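Local coordinates for protein ricin B-like lectin (Macrolepiota procera, PDB 4IZX) that binds lactose through its galactose unit, as a beta-trefoil lectin of the ricin B type that probably recognises related glycans, at residues A[47-51]-A[52-56]. Numbering follows the deposited sequence.
Sequences NWTGK and AWTLR
Trp48 pairs with Trp53 across strands 44-48 and 53-57 as a non-hydrogen-bonded pair of a beta hairpin in the ricin B-type beta-trefoil. Their rings form an edge-to-face pair: the six-membered ring of Trp48 turns its edge to the five-membered ring of Trp53, with planes at 63° and CE3 of Trp48 3.5 Å from CE2 of Trp53. CB of Trp48 adds a CH-pi contact over the six-membered ring of Trp53, 4.2 Å from its centroid. A chi1 of 174°, which sets CG beside the carbonyl carbon, brings one face of the Trp48 ring against the turn, with the backbone N of Ala52 over it toward the rim. Trp53 also lies beside a bound benzamidine, probably from the crystallisation liquor.

Backbone hydrogen bonds set the register: Asn47 N donates to Thr54 O and Thr54 N to Asn47 O, each at 2.9 Å; Thr49 N donates a nearly straight one (172°) to Ala52 O. Inside the turn, Thr49 OG1 accepts from Lys51 N at 3.2 Å, an ST turn, and weakly from Ala52 N; the same hydroxyl bonds Glu84, which also salt-bridges Lys51.

From the turn, CG2 of Thr49 touches CG2 of Thr54 at 3.7 Å. Asn47 and Thr54 share the face opposite the tryptophans, where one water accepts from Asn47 ND2 and is hydrogen-bonded to Thr54 OG1 at 2.7 Å.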
# COMPACT_ATOMS: atom_id res chain seq x y z
N ASN A 47 -8.86 -8.64 -1.98
CA ASN A 47 -9.39 -9.98 -1.83
C ASN A 47 -8.98 -10.51 -0.47
O ASN A 47 -7.79 -10.47 -0.13
CB ASN A 47 -8.91 -10.95 -2.93
CG ASN A 47 -9.56 -12.31 -2.84
OD1 ASN A 47 -10.77 -12.40 -2.72
ND2 ASN A 47 -8.76 -13.37 -2.92
N TRP A 48 -9.94 -11.04 0.28
CA TRP A 48 -9.65 -11.79 1.48
C TRP A 48 -9.53 -13.25 1.11
O TRP A 48 -10.48 -13.84 0.61
CB TRP A 48 -10.72 -11.55 2.55
CG TRP A 48 -10.56 -12.40 3.77
CD1 TRP A 48 -11.30 -13.48 4.07
CD2 TRP A 48 -9.66 -12.20 4.89
NE1 TRP A 48 -10.95 -14.00 5.30
CE2 TRP A 48 -9.94 -13.22 5.82
CE3 TRP A 48 -8.67 -11.25 5.21
CZ2 TRP A 48 -9.26 -13.34 7.01
CZ3 TRP A 48 -8.00 -11.38 6.38
CH2 TRP A 48 -8.31 -12.41 7.29
N THR A 49 -8.36 -13.84 1.35
CA THR A 49 -8.06 -15.19 0.92
C THR A 49 -8.63 -16.24 1.86
O THR A 49 -8.55 -17.42 1.59
CB THR A 49 -6.56 -15.41 0.85
OG1 THR A 49 -6.05 -15.30 2.18
CG2 THR A 49 -5.86 -14.40 -0.06
N GLY A 50 -9.18 -15.80 2.97
CA GLY A 50 -9.55 -16.64 4.08
C GLY A 50 -8.63 -16.43 5.24
O GLY A 50 -9.00 -16.73 6.38
N LYS A 51 -7.42 -15.89 5.00
CA LYS A 51 -6.48 -15.65 6.08
C LYS A 51 -5.70 -14.32 5.99
O LYS A 51 -5.03 -13.94 6.93
CB LYS A 51 -5.48 -16.80 6.23
CG LYS A 51 -4.65 -17.06 5.03
CD LYS A 51 -3.90 -18.38 5.18
CE LYS A 51 -2.76 -18.58 4.20
NZ LYS A 51 -3.16 -18.41 2.79
N ALA A 52 -5.77 -13.63 4.88
CA ALA A 52 -5.01 -12.41 4.66
C ALA A 52 -5.60 -11.72 3.44
O ALA A 52 -6.55 -12.21 2.84
CB ALA A 52 -3.53 -12.73 4.44
N TRP A 53 -5.01 -10.58 3.08
CA TRP A 53 -5.49 -9.74 1.99
C TRP A 53 -4.52 -9.73 0.84
O TRP A 53 -3.29 -9.62 1.03
CB TRP A 53 -5.68 -8.31 2.45
CG TRP A 53 -6.69 -8.12 3.52
CD1 TRP A 53 -6.47 -8.13 4.87
CD2 TRP A 53 -8.10 -7.90 3.35
NE1 TRP A 53 -7.65 -7.91 5.55
CE2 TRP A 53 -8.66 -7.76 4.64
CE3 TRP A 53 -8.93 -7.79 2.24
CZ2 TRP A 53 -9.98 -7.48 4.83
CZ3 TRP A 53 -10.27 -7.53 2.44
CH2 TRP A 53 -10.76 -7.38 3.71
N THR A 54 -5.03 -9.79 -0.38
CA THR A 54 -4.24 -9.51 -1.58
C THR A 54 -4.81 -8.26 -2.22
O THR A 54 -6.02 -7.99 -2.14
CB THR A 54 -4.18 -10.71 -2.54
OG1 THR A 54 -5.48 -10.90 -3.09
CG2 THR A 54 -3.69 -11.95 -1.82
N LEU A 55 -3.93 -7.52 -2.89
CA LEU A 55 -4.28 -6.23 -3.51
C LEU A 55 -3.92 -6.27 -4.99
O LEU A 55 -2.74 -6.35 -5.34
CB LEU A 55 -3.56 -5.06 -2.83
CG LEU A 55 -4.26 -4.46 -1.61
CD1 LEU A 55 -4.46 -5.47 -0.51
CD2 LEU A 55 -3.54 -3.28 -1.07
N ARG A 56 -4.93 -6.28 -5.85
CA ARG A 56 -4.72 -6.44 -7.28
C ARG A 56 -4.91 -5.11 -8.00
O ARG A 56 -5.91 -4.43 -7.83
CB ARG A 56 -5.68 -7.48 -7.85
CG ARG A 56 -5.49 -7.76 -9.34
CD ARG A 56 -6.68 -8.50 -9.92
NE ARG A 56 -6.27 -9.72 -10.61
CZ ARG A 56 -6.33 -9.88 -11.93
NH1 ARG A 56 -6.77 -8.90 -12.71
NH2 ARG A 56 -5.94 -11.03 -12.48
O HOH W 1 -6.05 -13.33 -4.06